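Local structure of alpha-Amylase (Thermotoga maritima, 2B5D) at residues M1-I7 and V340-A346; H146-P150 and L183-Y189; R259-R263 and A301-E305. The protein is a glycoside hydrolase of family 57, with a distorted beta/alpha barrel joined to a largely helical C-terminal region. One frame throughout, in Å; residues are numbered along the deposited sequence.

How the contacts relate
The three contacts lie well apart. Centres are about 25 Å apart for contacts 1 and 2, 37 Å for contacts 1 and 3 and 36 Å for contacts 2 and 3, and none touches another. Contact 1 joins strands 3-11 and 343-349, an early and a late strand of the barrel, so the loop it closes holds both other contacts. Within that loop contact 2 comes first and links the segments that follow strands 137-142 and 180-182 of the same sheet. Contact 3 comes later, at the surface, between strand 233-236 and helix 309-338. Contact 1 thus joins strands of the sheet, contact 2 the loops after two others, and contact 3 two parts of an outlying region.

Contact 1: M1-I7 and V340-A346; sequences MRGKILI and VEPVIVA
K4 folds its aliphatic chain over E341, with K4 CD 3.6 Å from E341 CB, and the two side chains cross obliquely. Bends at chi2 (128°), chi3 and chi4 (67°) bring the ammonium back toward the carboxylate, but the salt bridge from K4 NZ to E341 OE2 is long, 3.9 Å. The glutamate, extended beyond CG, also lies alongside the start of the chain: its CG is 3.6 Å from M1 CB, and its OE1 takes a weak bond from R2 N. Further on the backbones pair as parallel strands. K4 and L6 each give an N-H to one residue and take one from the residue two places later: K4 N bonds P342 O (2.9 Å) and I344 N bonds K4 O (2.8 Å), then L6 N bonds I344 O and A346 N bonds L6 O. The face carrying K4, V343, L6 and V345 has L6 and V345 side by side, pointing the same way, with L6 CD2 4.1 Å from V345 CG2. On the face of I5, I344, I7 and A346, the methyl I7 CD1 reaches A346 CB at 4.0 Å. Helix 309-338 packs on P342 and I344, helix 360-373 on I5 and I7. With strand 377-379 also bonded to strand 3-11, this pairing of early and late parallel strands is consistent with the distorted beta/alpha barrel of family 57.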
ATOM      1  N   MET A   1      53.580  -7.125 -31.175  1.00 78.49           N
ATOM      2  CA  MET A   1      52.301  -6.365 -30.967  1.00 78.44           C
ATOM      3  C   MET A   1      51.644  -6.685 -29.603  1.00 76.44           C
ATOM      4  O   MET A   1      51.841  -7.763 -29.036  1.00 76.28           O
ATOM      5  CB  MET A   1      51.323  -6.533 -32.165  1.00 78.58           C
ATOM      6  CG  MET A   1      51.105  -7.967 -32.708  1.00 79.56           C
ATOM      7  SD  MET A   1      49.823  -8.063 -34.035  1.00 81.54           S
ATOM      8  CE  MET A   1      49.650  -9.846 -34.294  1.00 80.27           C
ATOM      9  N   ARG A   2      50.881  -5.719 -29.094  1.00 74.38           N
ATOM     10  CA  ARG A   2      50.185  -5.824 -27.816  1.00 71.77           C
ATOM     11  C   ARG A   2      48.695  -5.663 -28.017  1.00 69.22           C
ATOM     12  O   ARG A   2      48.254  -4.869 -28.848  1.00 69.39           O
ATOM     13  CB  ARG A   2      50.645  -4.724 -26.881  1.00 72.13           C
ATOM     14  CG  ARG A   2      51.925  -4.042 -27.313  1.00 74.66           C
ATOM     15  CD  ARG A   2      52.195  -2.757 -26.509  1.00 78.24           C
ATOM     16  NE  ARG A   2      53.268  -2.910 -25.530  1.00 79.77           N
ATOM     17  CZ  ARG A   2      53.523  -4.017 -24.839  1.00 81.29           C
ATOM     18  NH1 ARG A   2      52.749  -5.084 -24.983  1.00 81.65           N
ATOM     19  NH2 ARG A   2      54.546  -4.049 -23.987  1.00 81.56           N
ATOM     20  N   GLY A   3      47.926  -6.426 -27.248  1.00 66.64           N
ATOM     21  CA  GLY A   3      46.470  -6.303 -27.170  1.00 62.57           C
ATOM     22  C   GLY A   3      46.108  -4.994 -26.512  1.00 59.94           C
ATOM     23  O   GLY A   3      46.843  -4.512 -25.656  1.00 58.81           O
ATOM     24  N   LYS A   4      44.983  -4.409 -26.928  1.00 58.15           N
ATOM     25  CA  LYS A   4      44.549  -3.114 -26.390  1.00 56.73           C
ATOM     26  C   LYS A   4      43.387  -3.291 -25.420  1.00 55.17           C
ATOM     27  O   LYS A   4      42.353  -3.886 -25.757  1.00 53.76           O
ATOM     28  CB  LYS A   4      44.233  -2.156 -27.541  1.00 56.76           C
ATOM     29  CG  LYS A   4      45.505  -1.787 -28.304  1.00 58.98           C
ATOM     30  CD  LYS A   4      45.406  -1.997 -29.796  1.00 62.24           C
ATOM     31  CE  LYS A   4      45.477  -0.675 -30.574  1.00 66.47           C
ATOM     32  NZ  LYS A   4      46.809   0.014 -30.477  1.00 66.65           N
ATOM     33  N   ILE A   5      43.580  -2.835 -24.190  1.00 54.14           N
ATOM     34  CA  ILE A   5      42.498  -2.990 -23.222  1.00 53.32           C
ATOM     35  C   ILE A   5      41.760  -1.708 -22.992  1.00 51.63           C
ATOM     36  O   ILE A   5      42.340  -0.700 -22.537  1.00 51.52           O
ATOM     37  CB  ILE A   5      42.769  -3.950 -21.927  1.00 54.48           C
ATOM     38  CG1 ILE A   5      43.684  -3.321 -20.889  1.00 54.78           C
ATOM     39  CG2 ILE A   5      43.209  -5.432 -22.318  1.00 53.27           C
ATOM     40  CD1 ILE A   5      42.865  -2.574 -19.816  1.00 53.75           C
ATOM     41  N   LEU A   6      40.486  -1.722 -23.373  1.00 49.92           N
ATOM     42  CA  LEU A   6      39.661  -0.523 -23.192  1.00 49.82           C
ATOM     43  C   LEU A   6      38.637  -0.706 -22.054  1.00 48.73           C
ATOM     44  O   LEU A   6      37.608  -1.367 -22.213  1.00 46.73           O
ATOM     45  CB  LEU A   6      39.100  -0.003 -24.550  1.00 48.64           C
ATOM     46  CG  LEU A   6      37.893   0.917 -24.807  1.00 50.88           C
ATOM     47  CD1 LEU A   6      37.687   2.094 -23.868  1.00 50.06           C
ATOM     48  CD2 LEU A   6      37.831   1.350 -26.300  1.00 49.49           C
ATOM     49  N   ILE A   7      38.979  -0.143 -20.892  1.00 49.80           N
ATOM     50  CA  ILE A   7      38.092  -0.200 -19.726  1.00 50.55           C
ATOM     51  C   ILE A   7      37.143   0.972 -19.809  1.00 50.14           C
ATOM     52  O   ILE A   7      37.544   2.126 -19.897  1.00 50.18           O
ATOM     53  CB  ILE A   7      38.854  -0.180 -18.325  1.00 51.28           C
ATOM     54  CG1 ILE A   7      39.747  -1.409 -18.112  1.00 50.83           C
ATOM     55  CG2 ILE A   7      37.862  -0.056 -17.159  1.00 51.04           C
ATOM     56  CD1 ILE A   7      39.146  -2.732 -18.600  1.00 52.43           C
ATOM     57  N   VAL A 340      45.915  -8.699 -36.386  1.00 65.87           N
ATOM     58  CA  VAL A 340      46.064  -7.328 -35.911  1.00 64.26           C
ATOM     59  C   VAL A 340      45.749  -7.283 -34.398  1.00 62.69           C
ATOM     60  O   VAL A 340      45.254  -8.257 -33.821  1.00 62.26           O
ATOM     61  CB  VAL A 340      45.240  -6.342 -36.784  1.00 64.94           C
ATOM     62  CG1 VAL A 340      43.707  -6.602 -36.660  1.00 64.50           C
ATOM     63  CG2 VAL A 340      45.653  -4.889 -36.488  1.00 64.93           C
ATOM     64  N   GLU A 341      46.096  -6.180 -33.762  1.00 60.86           N
ATOM     65  CA  GLU A 341      45.873  -5.999 -32.337  1.00 60.15           C
ATOM     66  C   GLU A 341      44.350  -5.965 -31.977  1.00 57.56           C
ATOM     67  O   GLU A 341      43.602  -5.136 -32.501  1.00 56.58           O
ATOM     68  CB  GLU A 341      46.589  -4.719 -31.881  1.00 59.50           C
ATOM     69  CG  GLU A 341      48.126  -4.820 -31.889  1.00 62.71           C
ATOM     70  CD  GLU A 341      48.845  -3.451 -32.015  1.00 64.46           C
ATOM     71  OE1 GLU A 341      49.821  -3.196 -31.254  1.00 68.18           O
ATOM     72  OE2 GLU A 341      48.438  -2.629 -32.892  1.00 70.11           O
ATOM     73  N   PRO A 342      43.896  -6.879 -31.074  1.00 55.11           N
ATOM     74  CA  PRO A 342      42.517  -6.825 -30.592  1.00 51.85           C
ATOM     75  C   PRO A 342      42.310  -5.591 -29.724  1.00 49.65           C
ATOM     76  O   PRO A 342      43.261  -5.078 -29.106  1.00 48.28           O
ATOM     77  CB  PRO A 342      42.360  -8.107 -29.792  1.00 51.50           C
ATOM     78  CG  PRO A 342      43.797  -8.445 -29.358  1.00 54.25           C
ATOM     79  CD  PRO A 342      44.672  -7.984 -30.465  1.00 54.87           C
ATOM     80  N   VAL A 343      41.103  -5.031 -29.766  1.00 47.61           N
ATOM     81  CA  VAL A 343      40.750  -4.078 -28.727  1.00 46.05           C
ATOM     82  C   VAL A 343      39.595  -4.639 -27.926  1.00 44.62           C
ATOM     83  O   VAL A 343      38.566  -5.022 -28.441  1.00 44.47           O
ATOM     84  CB  VAL A 343      40.735  -2.535 -29.155  1.00 46.71           C
ATOM     85  CG1 VAL A 343      40.961  -2.334 -30.620  1.00 47.40           C
ATOM     86  CG2 VAL A 343      39.541  -1.753 -28.598  1.00 45.93           C
ATOM     87  N   ILE A 344      39.866  -4.831 -26.654  1.00 44.08           N
ATOM     88  CA  ILE A 344      38.974  -5.602 -25.806  1.00 43.53           C
ATOM     89  C   ILE A 344      38.199  -4.544 -25.087  1.00 41.62           C
ATOM     90  O   ILE A 344      38.798  -3.703 -24.349  1.00 40.43           O
ATOM     91  CB  ILE A 344      39.798  -6.561 -24.871  1.00 43.84           C
ATOM     92  CG1 ILE A 344      40.453  -7.655 -25.749  1.00 44.97           C
ATOM     93  CG2 ILE A 344      38.921  -7.091 -23.784  1.00 43.20           C
ATOM     94  CD1 ILE A 344      41.687  -8.376 -25.147  1.00 45.58           C
ATOM     95  N   VAL A 345      36.898  -4.493 -25.384  1.00 40.82           N
ATOM     96  CA  VAL A 345      36.073  -3.412 -24.779  1.00 41.55           C
ATOM     97  C   VAL A 345      35.282  -3.946 -23.587  1.00 42.26           C
ATOM     98  O   VAL A 345      34.422  -4.866 -23.723  1.00 41.57           O
ATOM     99  CB  VAL A 345      35.114  -2.680 -25.784  1.00 41.65           C
ATOM    100  CG1 VAL A 345      34.347  -1.478 -25.053  1.00 39.07           C
ATOM    101  CG2 VAL A 345      35.890  -2.163 -27.013  1.00 41.47           C
ATOM    102  N   ALA A 346      35.590  -3.370 -22.436  1.00 42.41           N
ATOM    103  CA  ALA A 346      35.023  -3.846 -21.154  1.00 44.60           C
ATOM    104  C   ALA A 346      34.402  -2.696 -20.326  1.00 44.45           C
ATOM    105  O   ALA A 346      35.123  -1.952 -19.627  1.00 43.79           O
ATOM    106  CB  ALA A 346      36.110  -4.602 -20.353  1.00 44.60           C
TER

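Contact 2: H146-P150 and L183-Y189; sequences HAFLP and LAECGYY
The imidazole of H146 carries the methyl of A184 on one face: A184 CB is 3.5 Å from the ring centroid and only 12° off its normal, a CH-pi contact. At the ring's edge and in its plane stands E185 OE2, 3.8 Å from H146 CE1, the carboxylate turned steeply against the ring. The polar end of the histidine is held by H10, through NE2, and H12 stacks on the ring. F148 has P150 CD over the centre of one face and A184 O at its edge, while its CE2 lies 3.7 Å from G187 CA. With CG anti to the backbone N (chi1 177°), the phenyl reaches E185 CB and G187 CA, which both lie obliquely to the ring. P150 presses on the peptide after this glycine, P150 CG lying 3.5 Å from G187 C. No direct hydrogen bond joins the segments; one water does so instead, accepting from L149 N (3.0 Å) and donating to A184 O and G187 O. A184 O also accepts the N-H of G187, so water and turn share this carbonyl. At the far end Y189 CE1 approaches L149 O at 3.7 Å. These loops leave strands 137-142 and 180-182, the ends at which barrels of this kind usually carry their active sites; helix 156-174 packs on A147, L149 and Y189, and helix 192-198 on L149 and L183.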
ATOM      1  N   HIS A 146      19.237  10.246 -20.226  1.00 42.65           N
ATOM      2  CA  HIS A 146      19.475   8.798 -20.130  1.00 42.33           C
ATOM      3  C   HIS A 146      18.160   8.102 -20.443  1.00 42.32           C
ATOM      4  O   HIS A 146      17.809   7.068 -19.851  1.00 40.57           O
ATOM      5  CB  HIS A 146      19.998   8.444 -18.738  1.00 42.01           C
ATOM      6  CG  HIS A 146      20.741   7.144 -18.642  1.00 44.36           C
ATOM      7  ND1 HIS A 146      20.107   5.940 -18.378  1.00 46.26           N
ATOM      8  CD2 HIS A 146      22.072   6.872 -18.674  1.00 40.20           C
ATOM      9  CE1 HIS A 146      21.014   4.981 -18.310  1.00 46.87           C
ATOM     10  NE2 HIS A 146      22.214   5.521 -18.473  1.00 45.89           N
ATOM     11  N   ALA A 147      17.406   8.697 -21.355  1.00 40.74           N
ATOM     12  CA  ALA A 147      16.251   8.011 -21.909  1.00 40.91           C
ATOM     13  C   ALA A 147      16.703   6.850 -22.792  1.00 41.35           C
ATOM     14  O   ALA A 147      17.743   6.916 -23.443  1.00 42.28           O
ATOM     15  CB  ALA A 147      15.354   9.018 -22.740  1.00 40.31           C
ATOM     16  N   PHE A 148      15.884   5.822 -22.878  1.00 41.75           N
ATOM     17  CA  PHE A 148      16.201   4.679 -23.681  1.00 41.50           C
ATOM     18  C   PHE A 148      15.675   5.004 -25.067  1.00 41.49           C
ATOM     19  O   PHE A 148      14.486   4.893 -25.308  1.00 40.09           O
ATOM     20  CB  PHE A 148      15.529   3.441 -23.082  1.00 41.30           C
ATOM     21  CG  PHE A 148      15.708   2.185 -23.866  1.00 41.13           C
ATOM     22  CD1 PHE A 148      14.611   1.564 -24.411  1.00 41.17           C
ATOM     23  CD2 PHE A 148      16.948   1.560 -23.952  1.00 42.63           C
ATOM     24  CE1 PHE A 148      14.744   0.362 -25.134  1.00 40.26           C
ATOM     25  CE2 PHE A 148      17.094   0.353 -24.653  1.00 42.13           C
ATOM     26  CZ  PHE A 148      15.957  -0.242 -25.250  1.00 40.01           C
ATOM     27  N   LEU A 149      16.606   5.327 -25.985  1.00 42.54           N
ATOM     28  CA  LEU A 149      16.244   5.976 -27.265  1.00 43.08           C
ATOM     29  C   LEU A 149      15.436   5.077 -28.175  1.00 43.39           C
ATOM     30  O   LEU A 149      14.605   5.578 -28.866  1.00 44.17           O
ATOM     31  CB  LEU A 149      17.457   6.555 -27.981  1.00 41.75           C
ATOM     32  CG  LEU A 149      18.250   7.537 -27.132  1.00 41.59           C
ATOM     33  CD1 LEU A 149      19.598   7.937 -27.807  1.00 36.36           C
ATOM     34  CD2 LEU A 149      17.392   8.778 -26.677  1.00 41.21           C
ATOM     35  N   PRO A 150      15.685   3.746 -28.180  1.00 43.66           N
ATOM     36  CA  PRO A 150      14.828   2.883 -29.016  1.00 43.68           C
ATOM     37  C   PRO A 150      13.349   2.877 -28.632  1.00 45.11           C
ATOM     38  O   PRO A 150      12.486   2.504 -29.451  1.00 45.93           O
ATOM     39  CB  PRO A 150      15.430   1.463 -28.817  1.00 42.72           C
ATOM     40  CG  PRO A 150      16.764   1.684 -28.320  1.00 41.70           C
ATOM     41  CD  PRO A 150      16.764   2.971 -27.536  1.00 42.55           C
ATOM     42  N   LEU A 183      25.140   5.697 -25.174  1.00 42.42           N
ATOM     43  CA  LEU A 183      23.708   5.668 -25.189  1.00 42.32           C
ATOM     44  C   LEU A 183      23.203   4.882 -23.945  1.00 43.15           C
ATOM     45  O   LEU A 183      23.742   3.814 -23.573  1.00 43.28           O
ATOM     46  CB  LEU A 183      23.272   4.966 -26.467  1.00 41.37           C
ATOM     47  CG  LEU A 183      23.996   5.280 -27.801  1.00 43.93           C
ATOM     48  CD1 LEU A 183      23.502   4.339 -28.919  1.00 40.87           C
ATOM     49  CD2 LEU A 183      23.757   6.758 -28.238  1.00 40.95           C
ATOM     50  N   ALA A 184      22.162   5.395 -23.314  1.00 43.72           N
ATOM     51  CA  ALA A 184      21.541   4.724 -22.158  1.00 42.69           C
ATOM     52  C   ALA A 184      21.181   3.293 -22.543  1.00 43.37           C
ATOM     53  O   ALA A 184      20.497   3.089 -23.567  1.00 41.86           O
ATOM     54  CB  ALA A 184      20.290   5.480 -21.754  1.00 43.02           C
ATOM     55  N   GLU A 185      21.665   2.314 -21.733  1.00 43.26           N
ATOM     56  CA  GLU A 185      21.424   0.891 -21.934  1.00 43.64           C
ATOM     57  C   GLU A 185      21.951   0.370 -23.253  1.00 42.70           C
ATOM     58  O   GLU A 185      21.433  -0.613 -23.774  1.00 43.51           O
ATOM     59  CB  GLU A 185      19.920   0.518 -21.827  1.00 44.53           C
ATOM     60  CG  GLU A 185      19.173   0.923 -20.525  1.00 50.35           C
ATOM     61  CD  GLU A 185      19.931   0.499 -19.263  1.00 60.81           C
ATOM     62  OE1 GLU A 185      20.398  -0.687 -19.219  1.00 64.29           O
ATOM     63  OE2 GLU A 185      20.054   1.348 -18.340  1.00 62.20           O
ATOM     64  N   CYS A 186      22.954   1.038 -23.818  1.00 43.41           N
ATOM     65  CA  CYS A 186      23.381   0.811 -25.221  1.00 42.78           C
ATOM     66  C   CYS A 186      22.222   0.713 -26.222  1.00 41.53           C
ATOM     67  O   CYS A 186      22.317   0.004 -27.234  1.00 42.68           O
ATOM     68  CB  CYS A 186      24.347  -0.419 -25.292  1.00 42.54           C
ATOM     69  SG  CYS A 186      25.954   0.047 -24.520  1.00 46.33           S
ATOM     70  N   GLY A 187      21.112   1.363 -25.914  1.00 39.87           N
ATOM     71  CA  GLY A 187      19.944   1.304 -26.769  1.00 41.56           C
ATOM     72  C   GLY A 187      20.259   1.982 -28.110  1.00 41.79           C
ATOM     73  O   GLY A 187      20.486   3.177 -28.190  1.00 42.59           O
ATOM     74  N   TYR A 188      20.313   1.168 -29.139  1.00 40.87           N
ATOM     75  CA  TYR A 188      20.725   1.573 -30.440  1.00 40.96           C
ATOM     76  C   TYR A 188      19.684   0.986 -31.368  1.00 40.75           C
ATOM     77  O   TYR A 188      19.253  -0.148 -31.177  1.00 39.72           O
ATOM     78  CB  TYR A 188      22.126   1.057 -30.814  1.00 39.84           C
ATOM     79  CG  TYR A 188      22.475   1.497 -32.268  1.00 41.73           C
ATOM     80  CD1 TYR A 188      22.988   2.798 -32.538  1.00 38.68           C
ATOM     81  CD2 TYR A 188      22.225   0.654 -33.349  1.00 36.71           C
ATOM     82  CE1 TYR A 188      23.292   3.205 -33.864  1.00 38.41           C
ATOM     83  CE2 TYR A 188      22.498   1.055 -34.650  1.00 36.75           C
ATOM     84  CZ  TYR A 188      23.009   2.335 -34.903  1.00 38.34           C
ATOM     85  OH  TYR A 188      23.290   2.687 -36.199  1.00 42.41           O
ATOM     86  N   TYR A 189      19.232   1.803 -32.312  1.00 40.67           N
ATOM     87  CA  TYR A 189      18.370   1.342 -33.409  1.00 42.47           C
ATOM     88  C   TYR A 189      18.906   1.908 -34.734  1.00 42.72           C
ATOM     89  O   TYR A 189      19.632   2.901 -34.768  1.00 40.55           O
ATOM     90  CB  TYR A 189      16.892   1.745 -33.203  1.00 42.51           C
ATOM     91  CG  TYR A 189      16.643   3.233 -33.213  1.00 43.04           C
ATOM     92  CD1 TYR A 189      16.805   3.992 -32.041  1.00 44.00           C
ATOM     93  CD2 TYR A 189      16.273   3.885 -34.388  1.00 41.65           C
ATOM     94  CE1 TYR A 189      16.564   5.392 -32.034  1.00 47.04           C
ATOM     95  CE2 TYR A 189      16.030   5.249 -34.409  1.00 43.48           C
ATOM     96  CZ  TYR A 189      16.167   5.995 -33.232  1.00 45.12           C
ATOM     97  OH  TYR A 189      15.947   7.332 -33.278  1.00 45.85           O
TER
HETATM   98  O   HOH W   1      19.556   4.663 -25.837  1.00 36.39           O

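Contact 3: R259-R263 and A301-E305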
ATOM      1  N   ARG A 259      34.759  -6.608   2.026  1.00 57.01           N
ATOM      2  CA  ARG A 259      33.852  -5.906   2.921  1.00 57.67           C
ATOM      3  C   ARG A 259      32.394  -6.150   2.544  1.00 59.30           C
ATOM      4  O   ARG A 259      31.999  -6.001   1.372  1.00 59.97           O
ATOM      5  CB  ARG A 259      34.223  -4.431   2.911  1.00 57.19           C
ATOM      6  CG  ARG A 259      33.632  -3.555   3.992  1.00 56.36           C
ATOM      7  CD  ARG A 259      32.765  -2.583   3.263  1.00 55.46           C
ATOM      8  NE  ARG A 259      33.009  -1.229   3.685  1.00 55.58           N
ATOM      9  CZ  ARG A 259      32.488  -0.166   3.084  1.00 58.05           C
ATOM     10  NH1 ARG A 259      32.752   1.050   3.534  1.00 60.63           N
ATOM     11  NH2 ARG A 259      31.704  -0.320   2.032  1.00 56.90           N
ATOM     12  N   GLU A 260      31.611  -6.545   3.550  1.00 60.64           N
ATOM     13  CA  GLU A 260      30.184  -6.825   3.427  1.00 61.81           C
ATOM     14  C   GLU A 260      29.382  -5.530   3.325  1.00 62.96           C
ATOM     15  O   GLU A 260      29.527  -4.636   4.159  1.00 63.72           O
ATOM     16  CB  GLU A 260      29.727  -7.649   4.628  1.00 61.81           C
ATOM     17  CG  GLU A 260      28.227  -7.858   4.732  1.00 63.82           C
ATOM     18  CD  GLU A 260      27.670  -8.663   3.577  1.00 66.05           C
ATOM     19  OE1 GLU A 260      26.842  -8.115   2.823  1.00 66.63           O
ATOM     20  OE2 GLU A 260      28.073  -9.838   3.412  1.00 66.48           O
ATOM     21  N   PHE A 261      28.532  -5.432   2.306  1.00 64.28           N
ATOM     22  CA  PHE A 261      27.792  -4.201   2.044  1.00 65.35           C
ATOM     23  C   PHE A 261      26.660  -4.005   3.052  1.00 65.93           C
ATOM     24  O   PHE A 261      26.470  -2.905   3.581  1.00 65.55           O
ATOM     25  CB  PHE A 261      27.254  -4.181   0.610  1.00 65.48           C
ATOM     26  CG  PHE A 261      26.608  -2.876   0.226  1.00 67.15           C
ATOM     27  CD1 PHE A 261      27.377  -1.803  -0.195  1.00 67.85           C
ATOM     28  CD2 PHE A 261      25.224  -2.723   0.291  1.00 68.17           C
ATOM     29  CE1 PHE A 261      26.784  -0.600  -0.534  1.00 69.81           C
ATOM     30  CE2 PHE A 261      24.621  -1.527  -0.045  1.00 67.81           C
ATOM     31  CZ  PHE A 261      25.393  -0.465  -0.462  1.00 68.36           C
ATOM     32  N   TYR A 262      25.953  -5.095   3.334  1.00 66.67           N
ATOM     33  CA  TYR A 262      24.712  -5.078   4.106  1.00 67.78           C
ATOM     34  C   TYR A 262      24.894  -5.315   5.601  1.00 67.90           C
ATOM     35  O   TYR A 262      24.055  -5.974   6.243  1.00 68.21           O
ATOM     36  CB  TYR A 262      23.722  -6.099   3.526  1.00 68.79           C
ATOM     37  CG  TYR A 262      23.326  -5.760   2.124  1.00 69.85           C
ATOM     38  CD1 TYR A 262      23.760  -6.542   1.052  1.00 69.28           C
ATOM     39  CD2 TYR A 262      22.570  -4.609   1.861  1.00 70.74           C
ATOM     40  CE1 TYR A 262      23.415  -6.213  -0.252  1.00 72.94           C
ATOM     41  CE2 TYR A 262      22.216  -4.264   0.563  1.00 72.74           C
ATOM     42  CZ  TYR A 262      22.633  -5.071  -0.493  1.00 73.05           C
ATOM     43  OH  TYR A 262      22.274  -4.734  -1.788  1.00 73.78           O
ATOM     44  N   ARG A 263      25.997  -4.798   6.135  1.00 67.49           N
ATOM     45  CA  ARG A 263      26.180  -4.629   7.569  1.00 67.25           C
ATOM     46  C   ARG A 263      26.767  -3.269   7.816  1.00 67.49           C
ATOM     47  O   ARG A 263      27.802  -2.898   7.246  1.00 67.54           O
ATOM     48  CB  ARG A 263      27.046  -5.725   8.183  1.00 67.31           C
ATOM     49  CG  ARG A 263      26.309  -7.044   8.340  1.00 66.93           C
ATOM     50  CD  ARG A 263      25.459  -7.054   9.591  1.00 67.08           C
ATOM     51  NE  ARG A 263      25.801  -8.271  10.300  1.00 68.15           N
ATOM     52  CZ  ARG A 263      26.359  -8.333  11.497  1.00 68.85           C
ATOM     53  NH1 ARG A 263      26.671  -9.528  11.995  1.00 72.10           N
ATOM     54  NH2 ARG A 263      26.593  -7.234  12.201  1.00 66.44           N
ATOM     55  N   ALA A 301      23.379 -13.996   8.168  1.00 59.54           N
ATOM     56  CA  ALA A 301      24.195 -12.779   8.159  1.00 60.69           C
ATOM     57  C   ALA A 301      24.799 -12.423   9.523  1.00 61.43           C
ATOM     58  O   ALA A 301      25.787 -11.695   9.595  1.00 60.74           O
ATOM     59  CB  ALA A 301      23.414 -11.598   7.577  1.00 60.52           C
ATOM     60  N   SER A 302      24.215 -12.963  10.595  1.00 62.72           N
ATOM     61  CA  SER A 302      24.724 -12.727  11.948  1.00 64.01           C
ATOM     62  C   SER A 302      26.075 -13.408  12.216  1.00 64.18           C
ATOM     63  O   SER A 302      26.799 -13.041  13.146  1.00 64.64           O
ATOM     64  CB  SER A 302      23.680 -13.150  12.991  1.00 64.39           C
ATOM     65  OG  SER A 302      23.750 -14.544  13.248  1.00 66.93           O
ATOM     66  N   GLN A 303      26.426 -14.383  11.386  1.00 64.38           N
ATOM     67  CA  GLN A 303      27.673 -15.117  11.571  1.00 64.52           C
ATOM     68  C   GLN A 303      28.889 -14.471  10.892  1.00 64.73           C
ATOM     69  O   GLN A 303      29.963 -15.077  10.826  1.00 64.87           O
ATOM     70  CB  GLN A 303      27.494 -16.558  11.104  1.00 64.72           C
ATOM     71  CG  GLN A 303      26.489 -17.368  11.948  1.00 64.84           C
ATOM     72  CD  GLN A 303      26.529 -18.849  11.599  1.00 64.99           C
ATOM     73  OE1 GLN A 303      27.610 -19.414  11.408  1.00 65.35           O
ATOM     74  NE2 GLN A 303      25.353 -19.475  11.470  1.00 63.92           N
ATOM     75  N   LYS A 304      28.713 -13.236  10.424  1.00 64.38           N
ATOM     76  CA  LYS A 304      29.735 -12.505   9.691  1.00 64.69           C
ATOM     77  C   LYS A 304      30.878 -11.979  10.543  1.00 64.94           C
ATOM     78  O   LYS A 304      30.669 -11.351  11.578  1.00 65.66           O
ATOM     79  CB  LYS A 304      29.103 -11.357   8.876  1.00 64.34           C
ATOM     80  CG  LYS A 304      28.314 -11.908   7.705  1.00 63.55           C
ATOM     81  CD  LYS A 304      28.050 -10.896   6.646  1.00 63.68           C
ATOM     82  CE  LYS A 304      27.038 -11.446   5.663  1.00 60.98           C
ATOM     83  NZ  LYS A 304      27.643 -12.221   4.532  1.00 58.69           N
ATOM     84  N   GLU A 305      32.092 -12.214  10.069  1.00 64.68           N
ATOM     85  CA  GLU A 305      33.274 -11.795  10.778  1.00 64.82           C
ATOM     86  C   GLU A 305      33.698 -10.391  10.436  1.00 64.31           C
ATOM     87  O   GLU A 305      33.327  -9.847   9.400  1.00 64.35           O
ATOM     88  CB  GLU A 305      34.404 -12.787  10.530  1.00 64.78           C
ATOM     89  CG  GLU A 305      34.221 -13.994  11.407  1.00 68.09           C
ATOM     90  CD  GLU A 305      35.093 -15.136  11.016  1.00 71.51           C
ATOM     91  OE1 GLU A 305      34.521 -16.235  10.827  1.00 72.25           O
ATOM     92  OE2 GLU A 305      36.341 -14.935  10.901  1.00 74.23           O
TER
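E260 and K304 cross at about a right angle, the lysine chain passing over the carboxylate so that K304 NZ meets E260 OE2 at 2.7 Å from above the carboxylate plane, 41° out of it. This hydrogen-bonded salt bridge is backed by aliphatic contact, E260 CG lying 3.6 Å from K304 CD. The lysine runs extended until its last torsion (chi4 -89°), where it bends to deliver the ammonium, which also donates to I294 O. The other carboxylate oxygen is engaged too: E260 OE1 accepts the N-H of Y262, with Y262 N at 3.2 Å, through its anti lone pair, away from OE2. One carboxylate thus bonds both a backbone N-H two residues on in its own segment and the lysine of the other. Both segments belong to the irregular excursion that leaves the barrel after strand 233-236 and returns to it by way of helix 309-338. R263 approaches differently, presenting the edge of its guanidinium to the 3-10 turn at A301 and S302. A301 O lies near the guanidinium plane and accepts two weak bonds, from R263 NE (3.5 Å) and R263 NH1 (3.4 Å). The same carbonyl accepts a further weak bond from the N-H of K304, which closes the turn. The stronger partner of R263 is D268, which forms a salt bridge with NH2. The S302 side chain starts away from R259-R263, its hydroxyl bonded to D300, while S302 O lies near the edge of the R263 guanidinium.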